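8-demethyl-8-aminoriboflavin-5'-phosphate synthase (Streptomyces davawensis, PDB 5MLD) catalyses the replacement of the C-8 methyl group of FMN by an amino group taken from glutamate, a step in the biosynthesis of the antibiotic roseoflavin. Local coordinates at residues L24-I37 and I189-R201. Sequence-based numbering, arbitrary orientation.
Sequences LIDKAVPLYEKEGI and IRFMVANTSHLAR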
# COMPACT_ATOMS: atom_id res chain seq x y z
N LEU A 24 -20.22 3.15 -12.99
CA LEU A 24 -19.11 2.74 -13.85
C LEU A 24 -19.43 1.44 -14.59
O LEU A 24 -19.09 1.30 -15.78
CB LEU A 24 -17.82 2.60 -13.03
CG LEU A 24 -17.19 3.90 -12.53
CD1 LEU A 24 -17.79 4.31 -11.16
CD2 LEU A 24 -15.68 3.80 -12.49
N ILE A 25 -20.07 0.50 -13.91
CA ILE A 25 -20.48 -0.76 -14.53
C ILE A 25 -21.43 -0.49 -15.69
O ILE A 25 -21.31 -1.09 -16.78
CB ILE A 25 -21.12 -1.69 -13.49
CG1 ILE A 25 -20.15 -1.97 -12.33
CG2 ILE A 25 -21.64 -2.98 -14.13
CD1 ILE A 25 -20.73 -2.91 -11.27
N ASP A 26 -22.37 0.43 -15.49
CA ASP A 26 -23.34 0.73 -16.54
C ASP A 26 -22.67 1.30 -17.79
O ASP A 26 -23.22 1.13 -18.89
CB ASP A 26 -24.40 1.70 -16.00
CG ASP A 26 -25.35 1.02 -15.00
OD1 ASP A 26 -25.47 -0.23 -15.02
OD2 ASP A 26 -25.98 1.74 -14.19
N LYS A 27 -21.52 1.97 -17.66
CA LYS A 27 -20.78 2.39 -18.85
C LYS A 27 -20.04 1.23 -19.50
O LYS A 27 -19.96 1.14 -20.74
CB LYS A 27 -19.75 3.48 -18.50
CG LYS A 27 -20.28 4.76 -17.85
CD LYS A 27 -20.93 5.65 -18.87
CE LYS A 27 -20.96 7.09 -18.37
NZ LYS A 27 -21.88 7.89 -19.18
N ALA A 28 -19.45 0.34 -18.69
CA ALA A 28 -18.61 -0.73 -19.22
C ALA A 28 -19.42 -1.78 -19.96
O ALA A 28 -18.94 -2.36 -20.95
CB ALA A 28 -17.83 -1.38 -18.08
N VAL A 29 -20.62 -2.09 -19.48
CA VAL A 29 -21.38 -3.21 -20.06
C VAL A 29 -21.64 -3.02 -21.55
O VAL A 29 -21.31 -3.93 -22.33
CB VAL A 29 -22.67 -3.46 -19.25
CG1 VAL A 29 -23.64 -4.35 -20.03
CG2 VAL A 29 -22.33 -4.03 -17.85
N PRO A 30 -22.22 -1.91 -22.02
CA PRO A 30 -22.46 -1.80 -23.48
C PRO A 30 -21.18 -1.77 -24.28
O PRO A 30 -21.18 -2.21 -25.44
CB PRO A 30 -23.24 -0.49 -23.63
CG PRO A 30 -22.97 0.27 -22.39
CD PRO A 30 -22.77 -0.75 -21.30
N LEU A 31 -20.08 -1.28 -23.71
CA LEU A 31 -18.81 -1.31 -24.44
C LEU A 31 -18.32 -2.74 -24.63
O LEU A 31 -17.85 -3.11 -25.72
CB LEU A 31 -17.76 -0.47 -23.72
CG LEU A 31 -18.04 1.03 -23.61
CD1 LEU A 31 -17.01 1.65 -22.69
CD2 LEU A 31 -18.03 1.70 -24.98
N TYR A 32 -18.42 -3.58 -23.59
CA TYR A 32 -18.05 -4.99 -23.77
C TYR A 32 -18.95 -5.66 -24.79
O TYR A 32 -18.47 -6.42 -25.64
CB TYR A 32 -18.11 -5.75 -22.45
CG TYR A 32 -16.87 -5.66 -21.59
CD1 TYR A 32 -15.65 -6.08 -22.08
CD2 TYR A 32 -16.92 -5.14 -20.29
CE1 TYR A 32 -14.51 -6.00 -21.32
CE2 TYR A 32 -15.78 -5.05 -19.52
CZ TYR A 32 -14.57 -5.48 -20.03
OH TYR A 32 -13.42 -5.39 -19.30
N GLU A 33 -20.26 -5.37 -24.75
CA GLU A 33 -21.17 -6.00 -25.69
C GLU A 33 -20.85 -5.59 -27.13
O GLU A 33 -20.98 -6.42 -28.05
CB GLU A 33 -22.62 -5.65 -25.33
CG GLU A 33 -23.08 -6.20 -23.97
CD GLU A 33 -23.18 -7.74 -23.88
OE1 GLU A 33 -23.09 -8.42 -24.93
OE2 GLU A 33 -23.36 -8.28 -22.76
N LYS A 34 -20.43 -4.34 -27.35
CA LYS A 34 -19.99 -3.92 -28.68
C LYS A 34 -18.75 -4.67 -29.13
O LYS A 34 -18.53 -4.84 -30.34
CB LYS A 34 -19.70 -2.42 -28.73
CG LYS A 34 -20.87 -1.48 -28.50
CD LYS A 34 -20.39 -0.04 -28.43
CE LYS A 34 -21.54 0.94 -28.18
NZ LYS A 34 -22.56 0.92 -29.28
N GLU A 35 -17.90 -5.09 -28.18
CA GLU A 35 -16.74 -5.93 -28.46
C GLU A 35 -17.10 -7.37 -28.76
O GLU A 35 -16.21 -8.18 -29.05
CB GLU A 35 -15.75 -5.91 -27.28
CG GLU A 35 -15.00 -4.60 -27.09
CD GLU A 35 -13.74 -4.50 -27.96
OE1 GLU A 35 -13.45 -5.45 -28.74
OE2 GLU A 35 -13.03 -3.49 -27.86
N GLY A 36 -18.38 -7.74 -28.67
CA GLY A 36 -18.75 -9.13 -28.83
C GLY A 36 -18.51 -9.98 -27.61
O GLY A 36 -18.50 -11.21 -27.70
N ILE A 37 -18.31 -9.36 -26.45
CA ILE A 37 -18.03 -10.09 -25.22
C ILE A 37 -19.28 -10.02 -24.35
O ILE A 37 -19.73 -8.92 -23.99
CB ILE A 37 -16.79 -9.53 -24.52
CG1 ILE A 37 -15.60 -9.70 -25.47
CG2 ILE A 37 -16.55 -10.22 -23.18
CD1 ILE A 37 -14.27 -9.44 -24.89
N ILE A 189 -12.48 4.09 -18.57
CA ILE A 189 -13.34 2.92 -18.76
C ILE A 189 -13.18 2.38 -20.18
O ILE A 189 -13.06 1.17 -20.39
CB ILE A 189 -14.81 3.27 -18.45
CG1 ILE A 189 -14.99 3.51 -16.94
CG2 ILE A 189 -15.73 2.14 -18.88
CD1 ILE A 189 -16.39 4.01 -16.57
N ARG A 190 -13.13 3.28 -21.16
CA ARG A 190 -12.99 2.86 -22.55
C ARG A 190 -11.65 2.19 -22.82
O ARG A 190 -11.59 1.16 -23.52
CB ARG A 190 -13.20 4.05 -23.49
CG ARG A 190 -14.67 4.52 -23.54
CD ARG A 190 -14.86 5.78 -24.42
NE ARG A 190 -16.28 6.12 -24.57
CZ ARG A 190 -17.10 5.58 -25.47
NH1 ARG A 190 -16.64 4.67 -26.34
NH2 ARG A 190 -18.37 5.96 -25.52
N PHE A 191 -10.56 2.75 -22.28
CA PHE A 191 -9.25 2.10 -22.35
C PHE A 191 -9.34 0.68 -21.81
O PHE A 191 -8.88 -0.29 -22.44
CB PHE A 191 -8.20 2.87 -21.51
CG PHE A 191 -7.80 4.23 -22.04
CD1 PHE A 191 -8.33 4.76 -23.21
CD2 PHE A 191 -6.87 4.98 -21.33
CE1 PHE A 191 -7.94 6.01 -23.65
CE2 PHE A 191 -6.47 6.23 -21.76
CZ PHE A 191 -7.00 6.75 -22.92
N MET A 192 -9.91 0.54 -20.61
CA MET A 192 -9.93 -0.74 -19.94
C MET A 192 -10.69 -1.78 -20.74
O MET A 192 -10.24 -2.92 -20.88
CB MET A 192 -10.53 -0.58 -18.54
CG MET A 192 -10.47 -1.81 -17.68
SD MET A 192 -11.85 -2.94 -17.94
CE MET A 192 -13.27 -1.87 -17.76
N VAL A 193 -11.87 -1.41 -21.26
CA VAL A 193 -12.66 -2.37 -22.03
C VAL A 193 -11.93 -2.78 -23.31
O VAL A 193 -11.87 -3.96 -23.66
CB VAL A 193 -14.05 -1.78 -22.34
CG1 VAL A 193 -14.80 -2.69 -23.34
CG2 VAL A 193 -14.82 -1.64 -21.05
N ALA A 194 -11.39 -1.80 -24.03
CA ALA A 194 -10.69 -2.11 -25.27
C ALA A 194 -9.51 -3.05 -25.02
O ALA A 194 -9.31 -4.02 -25.76
CB ALA A 194 -10.23 -0.83 -25.95
N ASN A 195 -8.74 -2.78 -23.97
CA ASN A 195 -7.51 -3.54 -23.75
C ASN A 195 -7.77 -4.91 -23.12
O ASN A 195 -7.16 -5.90 -23.54
CB ASN A 195 -6.54 -2.73 -22.87
CG ASN A 195 -5.93 -1.54 -23.57
OD1 ASN A 195 -6.03 -1.40 -24.80
ND2 ASN A 195 -5.28 -0.67 -22.81
N THR A 196 -8.68 -5.01 -22.13
CA THR A 196 -9.02 -6.34 -21.61
C THR A 196 -9.62 -7.21 -22.70
O THR A 196 -9.37 -8.42 -22.73
CB THR A 196 -9.98 -6.26 -20.43
OG1 THR A 196 -11.16 -5.54 -20.80
CG2 THR A 196 -9.30 -5.56 -19.27
N SER A 197 -10.45 -6.63 -23.56
CA SER A 197 -11.07 -7.41 -24.63
C SER A 197 -10.02 -7.96 -25.59
O SER A 197 -10.08 -9.14 -25.98
CB SER A 197 -12.09 -6.56 -25.38
OG SER A 197 -13.14 -6.17 -24.51
N HIS A 198 -9.08 -7.12 -26.00
CA HIS A 198 -8.02 -7.56 -26.91
C HIS A 198 -7.20 -8.68 -26.28
O HIS A 198 -6.97 -9.73 -26.89
CB HIS A 198 -7.11 -6.40 -27.29
CG HIS A 198 -5.98 -6.81 -28.18
ND1 HIS A 198 -6.14 -7.02 -29.53
CD2 HIS A 198 -4.68 -7.08 -27.90
CE1 HIS A 198 -4.98 -7.39 -30.06
NE2 HIS A 198 -4.08 -7.44 -29.09
N LEU A 199 -6.75 -8.48 -25.04
CA LEU A 199 -5.91 -9.50 -24.42
C LEU A 199 -6.67 -10.80 -24.21
O LEU A 199 -6.08 -11.89 -24.30
CB LEU A 199 -5.34 -8.97 -23.11
CG LEU A 199 -4.36 -9.83 -22.33
CD1 LEU A 199 -3.14 -10.16 -23.19
CD2 LEU A 199 -3.91 -9.11 -21.08
N ALA A 200 -7.98 -10.72 -23.94
CA ALA A 200 -8.75 -11.95 -23.78
C ALA A 200 -8.81 -12.72 -25.10
O ALA A 200 -8.64 -13.95 -25.10
CB ALA A 200 -10.17 -11.64 -23.30
N ARG A 201 -9.04 -12.02 -26.21
CA ARG A 201 -9.05 -12.70 -27.51
C ARG A 201 -7.68 -13.30 -27.81
O ARG A 201 -7.59 -14.43 -28.32
CB ARG A 201 -9.46 -11.73 -28.62
CG ARG A 201 -10.93 -11.33 -28.60
CD ARG A 201 -11.33 -10.50 -29.82
NE ARG A 201 -10.77 -9.15 -29.77
CZ ARG A 201 -11.44 -8.08 -29.35
NH1 ARG A 201 -12.70 -8.18 -28.96
NH2 ARG A 201 -10.85 -6.89 -29.34
O HOH W 1 -10.50 -4.13 -28.20
O HOH W 2 -14.72 -10.81 -29.22
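Tyr-32 of helix 20-34 sets its phenol as a knob into a hole on helix 183-205, formed by Met-192, Val-193, Thr-196 and Ser-197, and the hydroxyl of this buried residue is met by both oxygen and sulfur. The OH donates to Thr-196 OG1 at 2.7 Å, while Met-192 SD lies 3.2 Å from the same OH and, oblique to the ring, makes a Met-aromatic contact with it. Thr-196 OG1, set between its backbone N and carbonyl carbon (chi1 56°), donates in turn to Met-192 O, making a two-bond chain from the phenol to the backbone of the partner helix. Val-193 CG1 covers one ring face as a CH-pi partner, 4.0 Å from the centroid, and Ser-197 OG lies at the edge.

A second knob, Ile-189, enters the hole made by Leu-24, Lys-27, Ala-28 and Leu-31; its CD1 comes within 3.9 Å of Lys-27 CB. Leu-31 CD2 rests over the guanidinium face of Arg-190, whose NE pairs with Glu-222 of the second subunit.

Just before Gly-36, whose positive phi ends the helix in a Schellman motif, Glu-35 makes the polar end of the contact. Arg-201 grips Glu-35 OE1 end-on with NH1 (2.8 Å) and NH2 (3.0 Å), the carboxylate and guanidinium planes 24° apart. One water donates to Glu-35 OE2 and Ala-194 O, tying the carboxylate to the partner helix.

With axes 9.6 Å apart and crossing at -38°, helical segments 24-34 and 189-201 lie side by side against the parallel core of the central sheet, the layered alpha/beta packing of the flavodoxin-like fold.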